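Local coordinates for putative type VI secretion protein (PDB 6SKI) that probably acts as a phospholipase toxin of the type VI secretion system, a hydrolase effector that binds the TTR domain of the VgrG spike, at residues Glu51-Arg56 and Glu495-Leu500; Arg56-Asn61 and Thr148-Ile153; Gly156-Thr161 and Pro265-Glu270; Leu500-Asp503 and Glu508-Ile511. One frame throughout, in Å; residues are numbered along the deposited sequence.

Contact 1: Glu51-Arg56 and Glu495-Leu500; sequences ENTASR and ESDGNL
A small, mainly polar surface contact joins Arg56, on the short helix 53-58, to Asp497, at the end of strand 495-497. The two meet through a long and weak salt bridge, with Arg56 NH2 3.5 Å from Asp497 OD1. OD1 lies at the edge of the guanidinium, in its plane. The two side chains cross nearly at right angles, and the guanidinium and carboxylate planes are 64° apart. The pair is therefore single-pronged, not a flat two-point match.

The guanidinium is placed by its own segment. Its chain bends at chi3, which folds it back over the start of the helix. There Thr53 CA lies 3.6 Å above one face, toward the rim. Arg56 NH1 also gives a weak hydrogen bond to Glu51 O at 3.4 Å.

The other oxygen of Asp497 serves its own segment. Asn499 ND2 donates to Asp497 OD2 at 3.0 Å, on the syn side. Asn499 N adds a weaker bond to the same atom. With CG anti to the backbone N (chi1 -151°), the carboxylate reaches out toward the helix. Beside it, Thr53 CG2 lies 4.2 Å from Asn499 ND2.

The helix start is capped by Asn52, whose OD1 accepts from Ser55 N at 3.0 Å. Ser55 OG is bonded to Arg198, and strand 495-497 pairs with strand 521-523.

The Asp497 carboxylate is thus divided between two jobs, OD2 ordering the turn and OD1 facing the arginine. At this distance and in a partly exposed place, the charge pair probably adds a modest electrostatic attraction, not a rigid clamp.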
loop_
_atom_site.group_PDB
_atom_site.type_symbol
_atom_site.label_atom_id
_atom_site.label_comp_id
_atom_site.label_asym_id
_atom_site.label_seq_id
_atom_site.Cartn_x
_atom_site.Cartn_y
_atom_site.Cartn_z
ATOM N N GLU A 51 8.981 9.157 2.518
ATOM C CA GLU A 51 7.707 9.753 2.149
ATOM C C GLU A 51 7.944 11.117 1.515
ATOM O O GLU A 51 8.760 11.907 1.998
ATOM C CB GLU A 51 6.814 9.889 3.380
ATOM C CG GLU A 51 5.335 9.901 3.077
ATOM C CD GLU A 51 4.490 10.000 4.328
ATOM O OE1 GLU A 51 5.060 10.227 5.415
ATOM O OE2 GLU A 51 3.256 9.848 4.227
ATOM N N ASN A 52 7.230 11.396 0.430
ATOM C CA ASN A 52 7.437 12.663 -0.251
ATOM C C ASN A 52 6.825 13.808 0.550
ATOM O O ASN A 52 6.059 13.604 1.494
ATOM C CB ASN A 52 6.865 12.626 -1.670
ATOM C CG ASN A 52 5.418 12.184 -1.716
ATOM O OD1 ASN A 52 4.670 12.346 -0.755
ATOM N ND2 ASN A 52 5.013 11.626 -2.847
ATOM N N THR A 53 7.188 15.031 0.162
ATOM C CA THR A 53 6.739 16.207 0.898
ATOM C C THR A 53 5.220 16.320 0.889
ATOM O O THR A 53 4.616 16.727 1.886
ATOM C CB THR A 53 7.378 17.464 0.309
ATOM O OG1 THR A 53 8.792 17.425 0.528
ATOM C CG2 THR A 53 6.819 18.713 0.963
ATOM N N ALA A 54 4.584 15.950 -0.224
ATOM C CA ALA A 54 3.144 16.141 -0.354
ATOM C C ALA A 54 2.368 15.292 0.647
ATOM O O ALA A 54 1.390 15.762 1.236
ATOM C CB ALA A 54 2.708 15.832 -1.783
ATOM N N SER A 55 2.786 14.043 0.857
ATOM C CA SER A 55 2.115 13.182 1.829
ATOM C C SER A 55 2.296 13.708 3.249
ATOM O O SER A 55 1.342 13.775 4.039
ATOM C CB SER A 55 2.663 11.762 1.715
ATOM O OG SER A 55 1.917 10.987 0.799
ATOM N N ARG A 56 3.529 14.081 3.589
ATOM C CA ARG A 56 3.812 14.615 4.914
ATOM C C ARG A 56 3.010 15.881 5.175
ATOM O O ARG A 56 2.564 16.121 6.301
ATOM C CB ARG A 56 5.309 14.881 5.045
ATOM C CG ARG A 56 6.155 13.623 4.996
ATOM C CD ARG A 56 7.568 13.890 5.465
ATOM N NE ARG A 56 7.919 15.301 5.348
ATOM C CZ ARG A 56 8.699 15.795 4.392
ATOM N NH1 ARG A 56 9.207 14.993 3.468
ATOM N NH2 ARG A 56 8.968 17.092 4.358
ATOM N N GLU A 495 6.752 17.723 14.286
ATOM C CA GLU A 495 7.535 17.941 13.086
ATOM C C GLU A 495 7.190 19.315 12.536
ATOM O O GLU A 495 6.178 19.916 12.899
ATOM C CB GLU A 495 7.262 16.854 12.041
ATOM C CG GLU A 495 7.765 15.481 12.437
ATOM C CD GLU A 495 7.809 14.515 11.274
ATOM O OE1 GLU A 495 7.444 14.915 10.148
ATOM O OE2 GLU A 495 8.205 13.350 11.485
ATOM N N SER A 496 8.042 19.818 11.654
ATOM C CA SER A 496 7.845 21.137 11.084
ATOM C C SER A 496 8.093 21.102 9.586
ATOM O O SER A 496 8.824 20.255 9.068
ATOM C CB SER A 496 8.760 22.175 11.740
ATOM O OG SER A 496 10.120 21.897 11.459
ATOM N N ASP A 497 7.455 22.041 8.897
ATOM C CA ASP A 497 7.701 22.276 7.484
ATOM C C ASP A 497 7.657 23.771 7.221
ATOM O O ASP A 497 6.946 24.519 7.891
ATOM C CB ASP A 497 6.684 21.555 6.596
ATOM C CG ASP A 497 7.258 21.186 5.244
ATOM O OD1 ASP A 497 8.221 20.394 5.202
ATOM O OD2 ASP A 497 6.754 21.695 4.222
ATOM N N GLY A 498 8.417 24.203 6.218
ATOM C CA GLY A 498 8.442 25.597 5.828
ATOM C C GLY A 498 7.636 25.919 4.594
ATOM O O GLY A 498 7.765 27.030 4.062
ATOM N N ASN A 499 6.805 24.999 4.117
ATOM C CA ASN A 499 6.014 25.192 2.914
ATOM C C ASN A 499 4.555 25.493 3.219
ATOM O O ASN A 499 3.742 25.558 2.295
ATOM C CB ASN A 499 6.115 23.956 2.023
ATOM C CG ASN A 499 7.493 23.777 1.437
ATOM O OD1 ASN A 499 7.982 24.634 0.705
ATOM N ND2 ASN A 499 8.131 22.661 1.760
ATOM N N LEU A 500 4.209 25.682 4.488
ATOM C CA LEU A 500 2.833 25.918 4.886
ATOM C C LEU A 500 2.796 26.998 5.952
ATOM O O LEU A 500 3.762 27.210 6.688
ATOM C CB LEU A 500 2.170 24.647 5.437
ATOM C CG LEU A 500 2.105 23.375 4.595
ATOM C CD1 LEU A 500 1.380 22.296 5.370
ATOM C CD2 LEU A 500 1.414 23.625 3.271
#

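Contact 2: Arg56-Asn61 and Thr148-Ile153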
loop_
_atom_site.group_PDB
_atom_site.type_symbol
_atom_site.label_atom_id
_atom_site.label_comp_id
_atom_site.label_asym_id
_atom_site.label_seq_id
_atom_site.Cartn_x
_atom_site.Cartn_y
_atom_site.Cartn_z
ATOM N N ARG A 56 3.529 14.081 3.589
ATOM C CA ARG A 56 3.812 14.615 4.914
ATOM C C ARG A 56 3.010 15.881 5.175
ATOM O O ARG A 56 2.564 16.121 6.301
ATOM C CB ARG A 56 5.309 14.881 5.045
ATOM C CG ARG A 56 6.155 13.623 4.996
ATOM C CD ARG A 56 7.568 13.890 5.465
ATOM N NE ARG A 56 7.919 15.301 5.348
ATOM C CZ ARG A 56 8.699 15.795 4.392
ATOM N NH1 ARG A 56 9.207 14.993 3.468
ATOM N NH2 ARG A 56 8.968 17.092 4.358
ATOM N N LEU A 57 2.809 16.700 4.142
ATOM C CA LEU A 57 2.006 17.906 4.306
ATOM C C LEU A 57 0.522 17.585 4.381
ATOM O O LEU A 57 -0.219 18.274 5.086
ATOM C CB LEU A 57 2.276 18.884 3.166
ATOM C CG LEU A 57 3.686 19.462 3.122
ATOM C CD1 LEU A 57 3.806 20.471 2.006
ATOM C CD2 LEU A 57 4.037 20.081 4.455
ATOM N N MET A 58 0.070 16.554 3.664
ATOM C CA MET A 58 -1.299 16.087 3.830
ATOM C C MET A 58 -1.565 15.688 5.267
ATOM O O MET A 58 -2.685 15.847 5.764
ATOM C CB MET A 58 -1.566 14.899 2.907
ATOM C CG MET A 58 -2.516 15.179 1.770
ATOM S SD MET A 58 -2.986 13.672 0.910
ATOM C CE MET A 58 -4.406 13.156 1.866
ATOM N N LYS A 59 -0.545 15.169 5.948
ATOM C CA LYS A 59 -0.715 14.794 7.349
ATOM C C LYS A 59 -0.988 16.005 8.243
ATOM O O LYS A 59 -1.478 15.839 9.365
ATOM C CB LYS A 59 0.505 14.013 7.833
ATOM C CG LYS A 59 0.316 12.509 7.724
ATOM C CD LYS A 59 1.525 11.737 8.206
ATOM C CE LYS A 59 2.681 11.876 7.241
ATOM N NZ LYS A 59 3.940 11.340 7.821
ATOM N N PHE A 60 -0.674 17.221 7.780
ATOM C CA PHE A 60 -0.992 18.419 8.559
ATOM C C PHE A 60 -2.485 18.561 8.804
ATOM O O PHE A 60 -2.892 19.130 9.822
ATOM C CB PHE A 60 -0.494 19.680 7.856
ATOM C CG PHE A 60 0.904 20.077 8.216
ATOM C CD1 PHE A 60 1.131 21.147 9.061
ATOM C CD2 PHE A 60 1.987 19.409 7.683
ATOM C CE1 PHE A 60 2.409 21.529 9.385
ATOM C CE2 PHE A 60 3.270 19.790 8.004
ATOM C CZ PHE A 60 3.481 20.851 8.855
ATOM N N ASN A 61 -3.310 18.089 7.875
ATOM C CA ASN A 61 -4.755 18.212 8.009
ATOM C C ASN A 61 -5.235 17.526 9.281
ATOM O O ASN A 61 -5.008 16.328 9.478
ATOM C CB ASN A 61 -5.433 17.606 6.782
ATOM C CG ASN A 61 -6.881 18.010 6.652
ATOM O OD1 ASN A 61 -7.186 19.150 6.324
ATOM N ND2 ASN A 61 -7.783 17.069 6.882
ATOM N N THR A 148 -0.770 21.058 -6.284
ATOM C CA THR A 148 -1.056 19.982 -7.223
ATOM C C THR A 148 -0.493 18.657 -6.725
ATOM O O THR A 148 -1.108 17.605 -6.913
ATOM C CB THR A 148 -0.494 20.328 -8.602
ATOM O OG1 THR A 148 -1.055 21.569 -9.044
ATOM C CG2 THR A 148 -0.836 19.247 -9.612
ATOM N N SER A 149 0.669 18.689 -6.068
ATOM C CA SER A 149 1.242 17.464 -5.517
ATOM C C SER A 149 0.387 16.901 -4.389
ATOM O O SER A 149 0.175 15.683 -4.309
ATOM C CB SER A 149 2.659 17.737 -5.018
ATOM O OG SER A 149 3.607 17.569 -6.053
ATOM N N ILE A 150 -0.130 17.771 -3.523
ATOM C CA ILE A 150 -0.966 17.309 -2.426
ATOM C C ILE A 150 -2.300 16.807 -2.955
ATOM O O ILE A 150 -2.871 15.857 -2.410
ATOM C CB ILE A 150 -1.144 18.441 -1.399
ATOM C CG1 ILE A 150 0.203 18.809 -0.782
ATOM C CG2 ILE A 150 -2.113 18.042 -0.304
ATOM C CD1 ILE A 150 0.119 19.910 0.240
ATOM N N LEU A 151 -2.796 17.396 -4.044
ATOM C CA LEU A 151 -4.007 16.883 -4.671
ATOM C C LEU A 151 -3.756 15.558 -5.375
ATOM O O LEU A 151 -4.660 14.720 -5.454
ATOM C CB LEU A 151 -4.557 17.903 -5.664
ATOM C CG LEU A 151 -5.681 18.792 -5.144
ATOM C CD1 LEU A 151 -6.072 19.812 -6.192
ATOM C CD2 LEU A 151 -6.870 17.948 -4.734
ATOM N N ASP A 152 -2.546 15.365 -5.897
ATOM C CA ASP A 152 -2.183 14.093 -6.505
ATOM C C ASP A 152 -2.133 12.988 -5.464
ATOM O O ASP A 152 -2.578 11.864 -5.718
ATOM C CB ASP A 152 -0.836 14.225 -7.211
ATOM C CG ASP A 152 -0.962 14.800 -8.605
ATOM O OD1 ASP A 152 0.079 14.999 -9.264
ATOM O OD2 ASP A 152 -2.102 15.061 -9.041
ATOM N N ILE A 153 -1.584 13.289 -4.287
ATOM C CA ILE A 153 -1.586 12.312 -3.202
ATOM C C ILE A 153 -3.002 12.070 -2.698
ATOM O O ILE A 153 -3.364 10.942 -2.342
ATOM C CB ILE A 153 -0.652 12.762 -2.067
ATOM C CG1 ILE A 153 0.745 13.032 -2.614
ATOM C CG2 ILE A 153 -0.604 11.717 -0.974
ATOM C CD1 ILE A 153 1.496 11.788 -2.988
#
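Ile150 is the first residue of 148-153 to meet the other segment, and it does so with two branches. Its CD1 lies 3.8 Å from Leu57 CB, and the same methyl is 4.1 Å from Leu57 CD1. The two side chains cross at about a right angle, so the tip of the isoleucine comes against the base of the leucine. The other branch, CG2, touches Met58 CG at 3.6 Å. Here the chains run past each other in opposite directions. Ile150 CG1 is anti to the carbonyl carbon (chi1 -64°), which sends CD1 to Leu57 and leaves CG2 for Met58. The same residue also touches Phe256 and Ile259 of a nearby loop.

One turn further on, Ile153 meets the thioether. Its CG2 is 3.6 Å from Met58 SD, and its CB is 3.9 Å from the same sulfur. The methionine chain bends at the CG-SD bond (chi3 88°), which turns CE aside while the sulfur stays against Ile153. The CG1 branch of Ile153 leads away from Met58 and packs on Ala54.

All four touching residues are buried, and the interaction between them is apolar. The CA atoms come nearest at Met58 and Ile150, 6.4 Å apart. Beyond Met58 the chain makes a type I beta turn to Asn61, closed by Asn61 N to Met58 O at 3.1 Å. The Asn61 side chain is bonded to Ser254 and Asn255.

Two isoleucines a turn apart on helix 144-154, set against consecutive residues of helix 53-58, make plain helix-helix packing. It is a buried apolar seam between two helices of a protein assigned to the alpha/beta hydrolase clan.

Contact 3: Gly156-Thr161 and Pro265-Glu270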
loop_
_atom_site.group_PDB
_atom_site.type_symbol
_atom_site.label_atom_id
_atom_site.label_comp_id
_atom_site.label_asym_id
_atom_site.label_seq_id
_atom_site.Cartn_x
_atom_site.Cartn_y
_atom_site.Cartn_z
ATOM N N GLY A 156 -4.586 9.689 -4.904
ATOM C CA GLY A 156 -3.564 8.733 -5.288
ATOM C C GLY A 156 -4.077 7.335 -5.556
ATOM O O GLY A 156 -3.456 6.583 -6.305
ATOM N N VAL A 157 -5.196 6.953 -4.940
ATOM C CA VAL A 157 -5.673 5.577 -5.065
ATOM C C VAL A 157 -6.069 5.273 -6.508
ATOM O O VAL A 157 -5.643 4.269 -7.095
ATOM C CB VAL A 157 -6.838 5.332 -4.090
ATOM C CG1 VAL A 157 -7.714 4.198 -4.576
ATOM C CG2 VAL A 157 -6.310 5.057 -2.698
ATOM N N VAL A 158 -6.877 6.149 -7.109
ATOM C CA VAL A 158 -7.330 5.921 -8.477
ATOM C C VAL A 158 -6.168 6.046 -9.455
ATOM O O VAL A 158 -6.065 5.284 -10.426
ATOM C CB VAL A 158 -8.473 6.894 -8.815
ATOM C CG1 VAL A 158 -9.111 6.526 -10.141
ATOM C CG2 VAL A 158 -9.503 6.892 -7.703
ATOM N N THR A 159 -5.273 7.003 -9.215
ATOM C CA THR A 159 -4.097 7.147 -10.062
ATOM C C THR A 159 -3.214 5.910 -9.989
ATOM O O THR A 159 -2.615 5.509 -10.994
ATOM C CB THR A 159 -3.319 8.398 -9.650
ATOM O OG1 THR A 159 -4.056 9.562 -10.040
ATOM C CG2 THR A 159 -1.951 8.436 -10.309
ATOM N N LYS A 160 -3.151 5.270 -8.823
ATOM C CA LYS A 160 -2.361 4.056 -8.693
ATOM C C LYS A 160 -3.035 2.886 -9.391
ATOM O O LYS A 160 -2.356 2.019 -9.940
ATOM C CB LYS A 160 -2.108 3.745 -7.221
ATOM C CG LYS A 160 -1.055 4.641 -6.603
ATOM C CD LYS A 160 0.340 4.180 -6.953
ATOM C CE LYS A 160 1.346 5.290 -6.757
ATOM N NZ LYS A 160 2.699 4.885 -7.210
ATOM N N THR A 161 -4.367 2.845 -9.393
ATOM C CA THR A 161 -5.032 1.818 -10.195
ATOM C C THR A 161 -4.796 2.033 -11.690
ATOM O O THR A 161 -4.662 1.062 -12.446
ATOM C CB THR A 161 -6.524 1.771 -9.880
ATOM O OG1 THR A 161 -7.149 2.984 -10.310
ATOM C CG2 THR A 161 -6.737 1.580 -8.394
ATOM N N PRO A 265 -11.943 11.787 -3.923
ATOM C CA PRO A 265 -11.718 10.890 -5.056
ATOM C C PRO A 265 -12.737 9.766 -5.060
ATOM O O PRO A 265 -13.210 9.318 -4.013
ATOM C CB PRO A 265 -10.302 10.366 -4.807
ATOM C CG PRO A 265 -10.201 10.365 -3.323
ATOM C CD PRO A 265 -10.905 11.623 -2.893
ATOM N N GLY A 266 -13.078 9.309 -6.259
ATOM C CA GLY A 266 -14.068 8.261 -6.369
ATOM C C GLY A 266 -13.485 6.900 -6.069
ATOM O O GLY A 266 -13.474 6.020 -6.934
ATOM N N VAL A 267 -12.998 6.711 -4.846
ATOM C CA VAL A 267 -12.404 5.439 -4.457
ATOM C C VAL A 267 -13.512 4.496 -4.004
ATOM O O VAL A 267 -14.388 4.869 -3.217
ATOM C CB VAL A 267 -11.322 5.623 -3.379
ATOM C CG1 VAL A 267 -10.384 6.745 -3.772
ATOM C CG2 VAL A 267 -11.920 5.904 -2.012
ATOM N N LYS A 268 -13.513 3.296 -4.561
ATOM C CA LYS A 268 -14.498 2.275 -4.247
ATOM C C LYS A 268 -13.833 1.267 -3.322
ATOM O O LYS A 268 -12.919 0.548 -3.733
ATOM C CB LYS A 268 -15.014 1.626 -5.528
ATOM C CG LYS A 268 -16.116 2.426 -6.207
ATOM C CD LYS A 268 -15.891 2.585 -7.707
ATOM C CE LYS A 268 -14.951 1.534 -8.269
ATOM N NZ LYS A 268 -14.782 1.676 -9.740
ATOM N N LEU A 269 -14.280 1.224 -2.071
ATOM C CA LEU A 269 -13.642 0.398 -1.056
ATOM C C LEU A 269 -14.571 -0.671 -0.508
ATOM O O LEU A 269 -14.167 -1.426 0.382
ATOM C CB LEU A 269 -13.136 1.273 0.094
ATOM C CG LEU A 269 -11.915 2.140 -0.196
ATOM C CD1 LEU A 269 -11.187 2.452 1.086
ATOM C CD2 LEU A 269 -11.006 1.464 -1.192
ATOM N N GLU A 270 -15.793 -0.764 -1.014
ATOM C CA GLU A 270 -16.760 -1.734 -0.528
ATOM C C GLU A 270 -16.606 -3.006 -1.343
ATOM O O GLU A 270 -16.555 -2.956 -2.575
ATOM C CB GLU A 270 -18.186 -1.191 -0.633
ATOM C CG GLU A 270 -19.185 -1.876 0.292
ATOM C CD GLU A 270 -20.233 -2.677 -0.453
ATOM O OE1 GLU A 270 -20.729 -2.192 -1.492
ATOM O OE2 GLU A 270 -20.567 -3.787 0.009
#
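Thr161 OG1, one turn along the helix from the Val157 and Val158 that touch Val267, has one main partner and two weak ones. It donates to Val158 O at 2.5 Å, within its own helix, a length not to be pressed at this resolution. The C=O...donor angle is 119°, with the donor tilted 22° from the carbonyl plane. Arg209 NH1 and His205 ND1 are the weak partners of the same oxygen.

The contact between the segments themselves is apolar and centres on one methyl group. Val267 CG1 lies 3.8 Å from Val157 CG1 and also 3.8 Å from Val157 CB. These two valines cross at about a right angle. Val158 joins from the next position, its CG2 4.0 Å from Val267 CG1. The same Val158 methyl is 4.1 Å from Gly266 O. Val267 CG1 is anti to the carbonyl carbon (chi1 -48°), and this branch faces both helix valines.

Gly266 is the centre of an inverse gamma turn, which bends the chain just before Val267. Its carbonyl oxygen also takes a weak hydrogen bond from His205 NE2. His205 thus probably links the two segments weakly, ND1 near Thr161 and NE2 near Gly266 O.

Segment 265-270 belongs to the loop between strands 237-243 and 278-284, and it lies on the first turns of helix 156-178. Helix 198-211 borders both: His205 touches the two valines of 156-161, while Arg204 and Asn208 bond to the carbonyls of Leu269 and Glu270.

Contact 4: Leu500-Asp503 and Glu508-Ile511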
loop_
_atom_site.group_PDB
_atom_site.type_symbol
_atom_site.label_atom_id
_atom_site.label_comp_id
_atom_site.label_asym_id
_atom_site.label_seq_id
_atom_site.Cartn_x
_atom_site.Cartn_y
_atom_site.Cartn_z
ATOM N N LEU A 500 4.209 25.682 4.488
ATOM C CA LEU A 500 2.833 25.918 4.886
ATOM C C LEU A 500 2.796 26.998 5.952
ATOM O O LEU A 500 3.762 27.210 6.688
ATOM C CB LEU A 500 2.170 24.647 5.437
ATOM C CG LEU A 500 2.105 23.375 4.595
ATOM C CD1 LEU A 500 1.380 22.296 5.370
ATOM C CD2 LEU A 500 1.414 23.625 3.271
ATOM N N TRP A 501 1.659 27.678 6.029
ATOM C CA TRP A 501 1.328 28.526 7.162
ATOM C C TRP A 501 -0.068 28.146 7.621
ATOM O O TRP A 501 -0.999 28.117 6.815
ATOM C CB TRP A 501 1.394 30.015 6.800
ATOM C CG TRP A 501 0.979 30.901 7.926
ATOM C CD1 TRP A 501 1.747 31.305 8.974
ATOM C CD2 TRP A 501 -0.313 31.485 8.125
ATOM N NE1 TRP A 501 1.017 32.105 9.814
ATOM C CE2 TRP A 501 -0.252 32.231 9.315
ATOM C CE3 TRP A 501 -1.511 31.453 7.411
ATOM C CZ2 TRP A 501 -1.344 32.935 9.807
ATOM C CZ3 TRP A 501 -2.591 32.152 7.901
ATOM C CH2 TRP A 501 -2.501 32.885 9.086
ATOM N N VAL A 502 -0.220 27.854 8.904
ATOM C CA VAL A 502 -1.498 27.425 9.453
ATOM C C VAL A 502 -2.064 28.569 10.275
ATOM O O VAL A 502 -1.358 29.154 11.105
ATOM C CB VAL A 502 -1.354 26.147 10.295
ATOM C CG1 VAL A 502 -2.716 25.634 10.697
ATOM C CG2 VAL A 502 -0.596 25.089 9.520
ATOM N N ASP A 503 -3.325 28.900 10.031
ATOM C CA ASP A 503 -3.961 29.975 10.769
ATOM C C ASP A 503 -4.078 29.579 12.237
ATOM O O ASP A 503 -4.687 28.548 12.548
ATOM C CB ASP A 503 -5.339 30.282 10.187
ATOM C CG ASP A 503 -5.940 31.551 10.751
ATOM O OD1 ASP A 503 -5.192 32.532 10.937
ATOM O OD2 ASP A 503 -7.160 31.574 11.005
ATOM N N GLU A 508 -6.766 26.634 9.396
ATOM C CA GLU A 508 -6.712 26.499 7.950
ATOM C C GLU A 508 -5.267 26.538 7.478
ATOM O O GLU A 508 -4.452 27.310 7.987
ATOM C CB GLU A 508 -7.511 27.620 7.293
ATOM C CG GLU A 508 -7.668 27.489 5.794
ATOM C CD GLU A 508 -8.934 28.147 5.296
ATOM O OE1 GLU A 508 -9.464 29.024 6.007
ATOM O OE2 GLU A 508 -9.404 27.782 4.199
ATOM N N ILE A 509 -4.949 25.707 6.493
ATOM C CA ILE A 509 -3.596 25.590 5.973
ATOM C C ILE A 509 -3.504 26.386 4.680
ATOM O O ILE A 509 -4.394 26.318 3.827
ATOM C CB ILE A 509 -3.194 24.121 5.743
ATOM C CG1 ILE A 509 -3.362 23.315 7.031
ATOM C CG2 ILE A 509 -1.766 24.034 5.256
ATOM C CD1 ILE A 509 -4.486 22.325 6.983
ATOM N N PHE A 510 -2.416 27.138 4.541
ATOM C CA PHE A 510 -2.169 27.992 3.389
ATOM C C PHE A 510 -0.811 27.602 2.837
ATOM O O PHE A 510 0.210 27.776 3.509
ATOM C CB PHE A 510 -2.199 29.468 3.786
ATOM C CG PHE A 510 -3.559 29.959 4.178
ATOM C CD1 PHE A 510 -3.984 29.882 5.489
ATOM C CD2 PHE A 510 -4.408 30.506 3.238
ATOM C CE1 PHE A 510 -5.231 30.329 5.851
ATOM C CE2 PHE A 510 -5.655 30.958 3.598
ATOM C CZ PHE A 510 -6.068 30.867 4.905
ATOM N N ILE A 511 -0.798 27.053 1.625
ATOM C CA ILE A 511 0.454 26.638 1.015
ATOM C C ILE A 511 1.233 27.865 0.572
ATOM O O ILE A 511 0.677 28.804 -0.012
ATOM C CB ILE A 511 0.182 25.689 -0.163
ATOM C CG1 ILE A 511 -0.606 24.470 0.314
ATOM C CG2 ILE A 511 1.475 25.269 -0.820
ATOM C CD1 ILE A 511 -0.959 23.508 -0.784
#
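Trp501 and Phe510 form the hydrogen-bonded pair of this antiparallel hairpin, and each satisfies the other's backbone. Trp501 N donates to Phe510 O at 2.9 Å (161° at the hydrogen). Phe510 N returns a bond to Trp501 O, also 2.9 Å. A third bond closes the loop side: Asp503 N to Glu508 O at 2.8 Å, in the carbonyl plane. Two of these acceptors have a second, weaker CA-H...O neighbour. Leu500 CA faces Phe510 O, and Val502 CA faces Glu508 O at 3.3 Å. Asp503 OD2 is bonded to Thr506 in the hairpin loop.

The aromatic side chains lie side by side on one face. Trp501 CE3 is 3.5 Å from Phe510 CD1, with the ring planes oblique at 42°. The face bearing Leu500, Val502, Ile509 and Ile511 is apolar. There Leu500 CD1 meets Ile509 CG2 at 3.6 Å, and Leu500 CD2 meets Ile511 CG1 at 3.7 Å.

Strand 509-511 has further partners on its outer edge. Ile511 N bonds to Asp258 OD1, and Ile509 pairs through its backbone with Asn255 and Phe257. Ile511 packs on Leu146 and Ile150 of helix 144-154, while Leu500 rests on Phe60, just past helix 53-58.

How the contacts relate
Contact 2 is the buried one, and its chemistry is purely apolar. Contact 1, centred about 8 Å away, is a surface contact built on charge and amide groups. Both use helix 53-58. Contact 1 takes Thr53 and Arg56, contact 2 takes Leu57 and Met58. Contact 4 is partly buried and held by backbone bonds. It shares Leu500 with contact 1, and Leu500 CD1 packs on Leu57 CD2 of contact 2 at 3.6 Å, so these three form one cluster. Contact 3 stands apart, its centre about 27 Å from that of contact 4. It is partly buried and apolar across its segments, joining a loop to a helix. It adjoins contact 2 in sequence, through consecutive helices 144-154 and 156-178.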